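Local coordinates for protein cytochrome c, putative (Shewanella oneidensis, PDB 1SP3) that is an octaheme cytochrome c that works as a respiratory tetrathionate reductase, probably passing electrons along its covalently bound hemes, at residues A[35-43]-A[74-83]; A[99-108]-A[127-138]. One frame throughout, in Å; residues are numbered along the deposited sequence.

Interaction 1: A[35-43]-A[74-83]; sequences KTSHWTWEL and CTSCHAGYGW. With HEC (heme c), chain F.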
# COMPACT_ATOMS: atom_id res chain seq x y z
N LYS A 35 -15.13 12.45 -4.53
CA LYS A 35 -15.87 11.22 -4.66
C LYS A 35 -14.91 10.03 -4.59
O LYS A 35 -15.41 8.91 -4.61
CB LYS A 35 -16.65 11.13 -5.96
CG LYS A 35 -17.75 12.20 -6.18
CD LYS A 35 -18.40 11.94 -7.57
CE LYS A 35 -19.29 13.09 -8.06
NZ LYS A 35 -19.36 13.05 -9.58
N THR A 36 -13.58 10.22 -4.56
CA THR A 36 -12.74 9.05 -4.74
C THR A 36 -12.07 8.58 -3.54
O THR A 36 -12.04 9.32 -2.54
CB THR A 36 -11.64 9.25 -5.76
OG1 THR A 36 -10.65 10.09 -5.18
CG2 THR A 36 -12.16 9.90 -7.09
N SER A 37 -11.46 7.38 -3.61
CA SER A 37 -10.76 6.87 -2.42
C SER A 37 -9.58 7.78 -1.96
O SER A 37 -9.17 7.75 -0.78
CB SER A 37 -10.32 5.43 -2.57
OG SER A 37 -9.25 5.40 -3.40
N HIS A 38 -9.02 8.58 -2.87
CA HIS A 38 -7.90 9.46 -2.42
C HIS A 38 -8.36 10.45 -1.37
O HIS A 38 -7.58 10.95 -0.64
CB HIS A 38 -7.25 10.18 -3.59
CG HIS A 38 -6.11 9.40 -4.15
ND1 HIS A 38 -6.20 8.71 -5.35
CD2 HIS A 38 -4.90 9.07 -3.62
CE1 HIS A 38 -5.07 8.05 -5.55
NE2 HIS A 38 -4.27 8.25 -4.52
N TRP A 39 -9.64 10.78 -1.40
CA TRP A 39 -10.22 11.67 -0.42
C TRP A 39 -10.89 10.87 0.71
O TRP A 39 -10.67 11.20 1.83
CB TRP A 39 -11.31 12.49 -1.09
CG TRP A 39 -12.02 13.41 -0.17
CD1 TRP A 39 -13.37 13.41 0.14
CD2 TRP A 39 -11.44 14.53 0.55
NE1 TRP A 39 -13.64 14.41 1.03
CE2 TRP A 39 -12.49 15.14 1.27
CE3 TRP A 39 -10.12 15.09 0.65
CZ2 TRP A 39 -12.27 16.23 2.11
CZ3 TRP A 39 -9.93 16.19 1.48
CH2 TRP A 39 -11.01 16.76 2.19
N THR A 40 -11.76 9.92 0.42
CA THR A 40 -12.48 9.27 1.48
C THR A 40 -11.67 8.21 2.24
O THR A 40 -12.08 7.84 3.34
CB THR A 40 -13.69 8.58 0.95
OG1 THR A 40 -13.25 7.60 -0.01
CG2 THR A 40 -14.62 9.60 0.16
N TRP A 41 -10.62 7.64 1.61
CA TRP A 41 -9.91 6.49 2.21
C TRP A 41 -10.86 5.31 2.39
O TRP A 41 -10.69 4.44 3.29
CB TRP A 41 -9.22 6.87 3.54
CG TRP A 41 -7.81 7.57 3.28
CD1 TRP A 41 -7.31 8.05 2.07
CD2 TRP A 41 -6.83 7.88 4.26
NE1 TRP A 41 -6.05 8.58 2.25
CE2 TRP A 41 -5.72 8.49 3.58
CE3 TRP A 41 -6.74 7.69 5.67
CZ2 TRP A 41 -4.58 8.92 4.23
CZ3 TRP A 41 -5.58 8.12 6.31
CH2 TRP A 41 -4.51 8.72 5.59
N GLU A 42 -11.86 5.24 1.53
CA GLU A 42 -12.79 4.09 1.58
C GLU A 42 -12.96 3.45 0.26
O GLU A 42 -13.07 4.16 -0.73
CB GLU A 42 -14.15 4.48 2.11
CG GLU A 42 -14.06 4.97 3.57
CD GLU A 42 -15.39 4.96 4.30
OE1 GLU A 42 -16.31 5.67 3.78
OE2 GLU A 42 -15.49 4.30 5.42
N LEU A 43 -13.02 2.12 0.27
CA LEU A 43 -13.29 1.30 -0.89
C LEU A 43 -14.30 0.21 -0.52
O LEU A 43 -14.23 -0.36 0.55
CB LEU A 43 -12.03 0.56 -1.33
CG LEU A 43 -11.02 1.36 -2.19
CD1 LEU A 43 -9.69 0.63 -2.25
CD2 LEU A 43 -11.56 1.74 -3.60
N CYS A 74 -0.92 9.90 10.40
CA CYS A 74 -1.17 9.15 9.16
C CYS A 74 -1.64 9.99 7.99
O CYS A 74 -1.35 9.69 6.82
CB CYS A 74 -2.08 7.96 9.45
SG CYS A 74 -1.54 7.25 11.06
N THR A 75 -2.35 11.07 8.30
CA THR A 75 -2.96 11.87 7.25
C THR A 75 -2.03 12.92 6.64
O THR A 75 -2.44 13.72 5.77
CB THR A 75 -4.30 12.50 7.73
OG1 THR A 75 -4.04 13.39 8.82
CG2 THR A 75 -5.42 11.41 8.25
N SER A 76 -0.76 12.90 7.05
CA SER A 76 0.31 13.53 6.25
C SER A 76 0.34 12.91 4.89
O SER A 76 0.99 13.49 3.98
CB SER A 76 1.70 13.20 6.87
OG SER A 76 1.59 12.03 7.72
N CYS A 77 -0.22 11.70 4.74
CA CYS A 77 -0.43 11.07 3.41
C CYS A 77 -1.92 10.97 3.02
O CYS A 77 -2.31 10.10 2.24
CB CYS A 77 0.29 9.71 3.32
SG CYS A 77 2.07 10.06 3.39
N HIS A 78 -2.72 11.89 3.52
CA HIS A 78 -4.08 12.13 3.00
C HIS A 78 -4.08 13.38 2.09
O HIS A 78 -3.50 14.39 2.44
CB HIS A 78 -5.08 12.34 4.17
CG HIS A 78 -6.49 12.55 3.73
ND1 HIS A 78 -7.19 13.69 4.07
CD2 HIS A 78 -7.34 11.77 2.99
CE1 HIS A 78 -8.43 13.60 3.58
NE2 HIS A 78 -8.56 12.43 2.96
N ALA A 79 -4.76 13.30 0.95
CA ALA A 79 -4.86 14.45 0.04
C ALA A 79 -5.84 15.52 0.60
O ALA A 79 -6.74 16.00 -0.13
CB ALA A 79 -5.30 13.97 -1.38
N GLY A 80 -5.68 15.83 1.89
CA GLY A 80 -6.52 16.71 2.64
C GLY A 80 -5.76 17.51 3.69
O GLY A 80 -4.54 17.22 3.98
N TYR A 81 -6.46 18.47 4.33
CA TYR A 81 -5.83 19.24 5.41
C TYR A 81 -6.67 19.14 6.72
O TYR A 81 -7.76 19.60 6.73
CB TYR A 81 -5.79 20.75 5.06
CG TYR A 81 -4.98 21.09 3.83
CD1 TYR A 81 -5.55 21.84 2.78
CD2 TYR A 81 -3.63 20.76 3.75
CE1 TYR A 81 -4.77 22.19 1.64
CE2 TYR A 81 -2.88 21.10 2.67
CZ TYR A 81 -3.44 21.82 1.60
OH TYR A 81 -2.65 22.13 0.49
N GLY A 82 -6.13 18.61 7.83
CA GLY A 82 -6.88 18.65 9.11
C GLY A 82 -7.54 17.36 9.59
O GLY A 82 -8.19 17.39 10.61
N TRP A 83 -7.45 16.26 8.84
CA TRP A 83 -8.07 15.02 9.31
C TRP A 83 -7.21 14.51 10.50
O TRP A 83 -6.14 13.92 10.33
CB TRP A 83 -8.21 13.99 8.18
CG TRP A 83 -8.83 12.68 8.59
CD1 TRP A 83 -9.28 12.35 9.85
CD2 TRP A 83 -9.09 11.56 7.78
NE1 TRP A 83 -9.78 11.08 9.86
CE2 TRP A 83 -9.65 10.56 8.61
CE3 TRP A 83 -8.81 11.25 6.46
CZ2 TRP A 83 -9.98 9.30 8.14
CZ3 TRP A 83 -9.18 10.03 5.99
CH2 TRP A 83 -9.71 9.05 6.81
FE HEC F . -2.51 7.30 -4.34
CHA HEC F . -4.35 4.63 -3.37
CHB HEC F . -2.41 6.02 -7.51
CHC HEC F . -1.18 10.23 -5.45
CHD HEC F . -2.33 8.33 -1.09
NA HEC F . -3.23 5.65 -5.26
C1A HEC F . -3.91 4.65 -4.67
C2A HEC F . -4.28 3.66 -5.64
C3A HEC F . -3.78 4.05 -6.81
C4A HEC F . -3.09 5.29 -6.59
CMA HEC F . -3.83 3.24 -8.14
CAA HEC F . -5.07 2.31 -5.29
CBA HEC F . -6.57 2.38 -5.59
CGA HEC F . -7.32 2.73 -4.32
O1A HEC F . -8.48 3.24 -4.41
O2A HEC F . -6.81 2.40 -3.20
NB HEC F . -1.90 7.97 -6.15
C1B HEC F . -1.94 7.30 -7.32
C2B HEC F . -1.30 8.09 -8.35
C3B HEC F . -0.92 9.24 -7.79
C4B HEC F . -1.33 9.20 -6.40
CMB HEC F . -1.17 7.51 -9.78
CAB HEC F . -0.35 10.53 -8.46
CBB HEC F . -1.13 11.04 -9.50
NC HEC F . -1.88 8.94 -3.47
C1C HEC F . -1.35 10.08 -4.10
C2C HEC F . -0.91 10.98 -3.08
C3C HEC F . -1.27 10.47 -1.90
C4C HEC F . -1.88 9.17 -2.09
CMC HEC F . -0.16 12.32 -3.29
CAC HEC F . -1.00 11.16 -0.57
CBC HEC F . -1.58 12.41 -0.32
ND HEC F . -3.14 6.56 -2.51
C1D HEC F . -3.00 7.16 -1.27
C2D HEC F . -3.71 6.42 -0.26
C3D HEC F . -4.38 5.33 -1.00
C4D HEC F . -3.97 5.48 -2.38
CMD HEC F . -3.86 6.62 1.28
CAD HEC F . -5.32 4.22 -0.42
CBD HEC F . -6.68 4.84 -0.62
CGD HEC F . -7.75 3.94 -0.02
O1D HEC F . -8.09 2.94 -0.72
O2D HEC F . -8.27 4.15 1.12
O HOH W 1 -5.07 10.28 0.12

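Interaction 2: A[99-108]-A[127-138]; sequences LICHDTTGTY and IAQNVGAPVRDN. With HEC (heme c), chain E.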
# COMPACT_ATOMS: atom_id res chain seq x y z
N LEU A 99 -2.34 20.81 -3.87
CA LEU A 99 -0.91 20.96 -4.16
C LEU A 99 -0.07 19.68 -4.14
O LEU A 99 0.98 19.62 -4.85
CB LEU A 99 -0.33 21.95 -3.14
CG LEU A 99 -1.12 23.25 -3.13
CD1 LEU A 99 -0.64 24.06 -1.89
CD2 LEU A 99 -0.96 24.05 -4.48
N ILE A 100 -0.48 18.71 -3.33
CA ILE A 100 0.36 17.54 -3.19
C ILE A 100 0.53 16.81 -4.57
O ILE A 100 1.62 16.34 -4.91
CB ILE A 100 -0.11 16.64 -2.04
CG1 ILE A 100 0.83 15.43 -1.79
CG2 ILE A 100 -1.52 16.16 -2.27
CD1 ILE A 100 2.00 15.85 -1.02
N CYS A 101 -0.50 16.76 -5.41
CA CYS A 101 -0.32 16.09 -6.70
C CYS A 101 0.16 17.00 -7.80
O CYS A 101 0.59 16.53 -8.83
CB CYS A 101 -1.60 15.41 -7.16
SG CYS A 101 -2.11 14.06 -6.03
N HIS A 102 -0.02 18.28 -7.62
CA HIS A 102 0.17 19.26 -8.72
C HIS A 102 1.34 20.20 -8.55
O HIS A 102 1.64 20.94 -9.48
CB HIS A 102 -1.14 20.05 -8.92
CG HIS A 102 -2.25 19.21 -9.52
ND1 HIS A 102 -2.15 18.64 -10.77
CD2 HIS A 102 -3.48 18.88 -9.07
CE1 HIS A 102 -3.26 17.97 -11.06
NE2 HIS A 102 -4.10 18.14 -10.06
N ASP A 103 2.02 20.16 -7.40
CA ASP A 103 3.24 20.95 -7.22
C ASP A 103 4.41 20.58 -8.17
O ASP A 103 4.83 19.42 -8.21
CB ASP A 103 3.75 20.87 -5.76
CG ASP A 103 5.12 21.51 -5.60
OD1 ASP A 103 6.01 20.86 -5.00
OD2 ASP A 103 5.36 22.64 -6.11
N THR A 104 4.97 21.56 -8.91
CA THR A 104 6.06 21.23 -9.80
C THR A 104 7.39 21.72 -9.23
O THR A 104 8.38 21.54 -9.83
CB THR A 104 5.87 21.83 -11.21
OG1 THR A 104 5.81 23.27 -11.12
CG2 THR A 104 4.52 21.45 -11.79
N THR A 105 7.39 22.35 -8.05
CA THR A 105 8.65 22.95 -7.63
C THR A 105 9.51 21.94 -6.88
O THR A 105 10.67 22.18 -6.69
CB THR A 105 8.41 24.13 -6.69
OG1 THR A 105 7.68 23.62 -5.54
CG2 THR A 105 7.54 25.24 -7.35
N GLY A 106 8.90 20.86 -6.38
CA GLY A 106 9.60 19.87 -5.59
C GLY A 106 9.76 20.33 -4.18
O GLY A 106 10.42 19.67 -3.40
N THR A 107 9.19 21.47 -3.81
CA THR A 107 9.38 21.90 -2.42
C THR A 107 8.15 21.62 -1.54
O THR A 107 8.24 21.74 -0.31
CB THR A 107 9.71 23.38 -2.29
OG1 THR A 107 8.54 24.18 -2.63
CG2 THR A 107 10.83 23.77 -3.25
N TYR A 108 6.99 21.31 -2.15
CA TYR A 108 5.79 21.16 -1.34
C TYR A 108 5.89 19.85 -0.52
O TYR A 108 6.15 18.79 -1.05
CB TYR A 108 4.49 21.26 -2.14
CG TYR A 108 3.23 21.03 -1.29
CD1 TYR A 108 2.65 22.06 -0.58
CD2 TYR A 108 2.61 19.77 -1.25
CE1 TYR A 108 1.47 21.87 0.13
CE2 TYR A 108 1.41 19.59 -0.53
CZ TYR A 108 0.88 20.64 0.16
OH TYR A 108 -0.23 20.43 0.91
N ILE A 127 4.48 28.00 -4.70
CA ILE A 127 4.02 26.66 -5.04
C ILE A 127 2.72 26.73 -5.86
O ILE A 127 2.63 26.10 -6.92
CB ILE A 127 3.84 25.84 -3.77
CG1 ILE A 127 5.25 25.59 -3.14
CG2 ILE A 127 2.97 24.55 -4.04
CD1 ILE A 127 5.27 24.98 -1.75
N ALA A 128 1.72 27.48 -5.37
CA ALA A 128 0.42 27.58 -6.06
C ALA A 128 0.56 28.10 -7.47
O ALA A 128 -0.14 27.63 -8.33
CB ALA A 128 -0.50 28.51 -5.33
N GLN A 129 1.43 29.09 -7.71
CA GLN A 129 1.59 29.68 -9.03
C GLN A 129 2.21 28.71 -10.02
O GLN A 129 1.93 28.77 -11.25
CB GLN A 129 2.48 30.91 -8.95
CG GLN A 129 1.79 32.10 -8.32
CD GLN A 129 2.78 33.14 -7.87
OE1 GLN A 129 2.65 33.66 -6.77
NE2 GLN A 129 3.79 33.43 -8.72
N ASN A 130 3.02 27.79 -9.49
CA ASN A 130 3.72 26.88 -10.39
C ASN A 130 3.10 25.49 -10.64
O ASN A 130 3.69 24.65 -11.26
CB ASN A 130 5.14 26.78 -9.96
CG ASN A 130 5.90 28.08 -10.29
OD1 ASN A 130 6.30 28.24 -11.43
ND2 ASN A 130 5.98 29.05 -9.30
N VAL A 131 1.88 25.31 -10.15
CA VAL A 131 1.15 24.04 -10.14
C VAL A 131 1.02 23.57 -11.60
O VAL A 131 0.92 24.38 -12.53
CB VAL A 131 -0.13 24.48 -9.44
CG1 VAL A 131 -1.37 24.48 -10.22
CG2 VAL A 131 -0.21 24.09 -7.95
N GLY A 132 1.04 22.26 -11.82
CA GLY A 132 0.83 21.72 -13.14
C GLY A 132 0.58 20.20 -13.09
O GLY A 132 0.11 19.67 -12.07
N ALA A 133 0.93 19.50 -14.18
CA ALA A 133 0.56 18.11 -14.29
C ALA A 133 1.45 17.34 -13.33
O ALA A 133 2.63 17.71 -13.15
CB ALA A 133 0.70 17.65 -15.75
N PRO A 134 0.86 16.37 -12.61
CA PRO A 134 1.64 15.51 -11.69
C PRO A 134 2.74 14.75 -12.47
O PRO A 134 2.48 14.28 -13.64
CB PRO A 134 0.62 14.44 -11.20
CG PRO A 134 -0.87 15.25 -11.36
CD PRO A 134 -0.58 16.05 -12.65
N VAL A 135 3.89 14.55 -11.82
CA VAL A 135 4.92 13.59 -12.28
C VAL A 135 5.12 12.51 -11.25
O VAL A 135 4.50 12.56 -10.16
CB VAL A 135 6.23 14.31 -12.55
CG1 VAL A 135 5.99 15.33 -13.64
CG2 VAL A 135 6.88 14.94 -11.24
N ARG A 136 5.96 11.52 -11.55
CA ARG A 136 6.14 10.44 -10.55
C ARG A 136 6.36 10.94 -9.13
O ARG A 136 5.79 10.40 -8.12
CB ARG A 136 7.23 9.48 -10.98
CG ARG A 136 6.92 8.74 -12.31
CD ARG A 136 8.10 7.84 -12.75
NE ARG A 136 9.36 8.60 -12.90
CZ ARG A 136 9.79 9.19 -14.03
NH1 ARG A 136 9.05 9.11 -15.14
NH2 ARG A 136 10.96 9.90 -14.05
N ASP A 137 7.13 12.01 -9.01
CA ASP A 137 7.48 12.48 -7.65
C ASP A 137 6.28 13.03 -6.88
O ASP A 137 6.29 13.09 -5.64
CB ASP A 137 8.65 13.48 -7.70
CG ASP A 137 9.60 13.34 -6.49
OD1 ASP A 137 9.85 12.19 -6.00
OD2 ASP A 137 10.13 14.32 -5.90
N ASN A 138 5.22 13.47 -7.57
CA ASN A 138 4.06 13.93 -6.83
C ASN A 138 3.35 12.71 -6.20
O ASN A 138 3.04 12.72 -5.02
CB ASN A 138 3.11 14.72 -7.71
CG ASN A 138 3.74 15.98 -8.26
OD1 ASN A 138 4.15 16.03 -9.45
ND2 ASN A 138 3.79 17.04 -7.42
FE HEC E . -5.83 17.24 -10.13
CHA HEC E . -5.79 16.82 -13.54
CHB HEC E . -6.94 20.43 -10.67
CHC HEC E . -6.26 17.53 -6.77
CHD HEC E . -4.36 14.26 -9.59
NA HEC E . -6.25 18.43 -11.81
C1A HEC E . -6.20 18.04 -13.11
C2A HEC E . -6.65 19.12 -14.00
C3A HEC E . -7.00 20.13 -13.21
C4A HEC E . -6.76 19.68 -11.81
CMA HEC E . -7.58 21.51 -13.68
CAA HEC E . -6.74 19.08 -15.55
CBA HEC E . -7.74 17.96 -15.98
CGA HEC E . -9.09 18.15 -15.31
O1A HEC E . -9.55 19.31 -15.47
O2A HEC E . -9.72 17.20 -14.67
NB HEC E . -6.46 18.65 -9.01
C1B HEC E . -6.87 19.89 -9.39
C2B HEC E . -7.32 20.57 -8.20
C3B HEC E . -7.14 19.76 -7.16
C4B HEC E . -6.58 18.55 -7.62
CMB HEC E . -7.86 22.04 -8.16
CAB HEC E . -7.52 20.04 -5.66
CBB HEC E . -8.78 20.44 -5.28
NC HEC E . -5.40 16.06 -8.44
C1C HEC E . -5.63 16.39 -7.15
C2C HEC E . -5.10 15.35 -6.29
C3C HEC E . -4.57 14.40 -7.06
C4C HEC E . -4.77 14.86 -8.45
CMC HEC E . -5.19 15.40 -4.75
CAC HEC E . -3.82 13.07 -6.67
CBC HEC E . -4.15 12.22 -5.68
ND HEC E . -5.20 15.80 -11.35
C1D HEC E . -4.60 14.62 -10.89
C2D HEC E . -4.26 13.83 -12.01
C3D HEC E . -4.78 14.61 -13.22
C4D HEC E . -5.29 15.83 -12.73
CMD HEC E . -3.58 12.40 -12.03
CAD HEC E . -4.66 14.23 -14.70
CBD HEC E . -3.22 14.55 -15.08
CGD HEC E . -2.80 14.15 -16.48
O1D HEC E . -1.56 14.10 -16.73
O2D HEC E . -3.70 13.90 -17.33
O HOH W 2 4.03 24.11 -7.80

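Interaction 1: A[35-43]-A[74-83]
The CXXCH heme-attachment motif C74–H78 packs against helix 37-40 and the residue that follows it, joined by one hydrogen bond and an aromatic cluster of W39, W41, H78 and W83. H78 points NE2 at the carbonyl oxygen of W39 (NE2 to O 2.7 Å, N-H...O 169°), with that oxygen almost in the imidazole plane. CG of H78 lies anti to the backbone N (chi1 -178°), which carries the ring across to the helix, where CE1 also comes within 3.7 Å of W39 CZ3. The two ring planes are nearly parallel but slid apart, and W39 NE1 is held by the carbonyl of F90. W41, just past the helix and with positive phi, points its side chain toward 74-83. Its indole takes the edge of H78 over one face in a T-shaped pair, and W83 leans obliquely on the same face, its CZ3 3.4 Å from W41 CE3. The rim of W41 abuts the attachment loop, CZ2 lying 3.2 Å from C77 O. A water accepts from W41 NE1 (2.9 Å) and A79 N and donates to H38 O, so it ties the polar atoms of both segments together beside the heme. Immediately alongside, H38 NE2 coordinates that heme's iron at 2.0 Å, with H143 as the second ligand, and S37 OG donates to O1A of its propionate. C74 and C77 carry a different heme. Tied to W39 O, H78 stands off the iron that a CXXCH histidine normally ligates, and K56, from outside the motif, is bonded to that heme, consistent with the unusual ligation of this enzyme.

Interaction 2: A[99-108]-A[127-138]
A largely buried, polar contact wraps 127-138, the link between helices 124-129 and 136-143, around the end of the heme-attachment helix 99-102. H102 and G132 exchange two bonds: G132 N donates to H102 O (2.8 Å), and H102 ND1 donates to G132 O (2.8 Å, N-H...O 151°). The second lies close to the imidazole plane and so fixes the ring's rotation. P134 runs beside the same ring, with CD 3.6 Å from H102 ND1. This is the C-terminal half of the CXXCH motif (C98 to H102) of heme 2: C101 SG is bonded to the vinyl-derived CAC, and H102 NE2 coordinates the iron opposite H190, so G132 acts as a second-shell residue to a bis-histidine heme. Farther along, N138 uses both ends of its amide. ND2 points at D103 O on a lone pair (2.7 Å, 177°), while OD1 accepts from V135 N at the start of helix 136-143. T104 OG1, turned between backbone N and carbonyl carbon (chi1 61°), donates to N130 O from above the carbonyl plane. I127 supplies the apolar side: its CD1 meets Y108 CB at 3.8 Å, and CG2 lies against D103, whose OD2 accepts from T105 N, closing an Asx turn, and from T105 OG1 on its syn lone pair. A water bridges D103 OD2, T104 N and I127 O. L99 CD2 packs on V131 CG2 (3.6 Å).

Overall arrangement
Interaction 1 closes before interaction 2 opens along the chain, and their centres lie 18 Å apart, with interaction 1 nearer the middle of the molecule. The two touch through Y81 and Y108, whose hydroxyl oxygens, 3.0 Å apart, probably share a hydrogen bond, and Y81 also packs on L99. Each contact helps line the pockets of hemes 2 and 3, so residues from both flank neighbouring cofactors. Their chemistry differs: 35-43 with 74-83 is a buried cluster of aromatic rings, whereas 99-108 with 127-138 relies on several direct hydrogen bonds and reaches solvent at its threonine-rich turn. Both sit at CXXCH motifs, but only the histidine of interaction 2's motif binds iron.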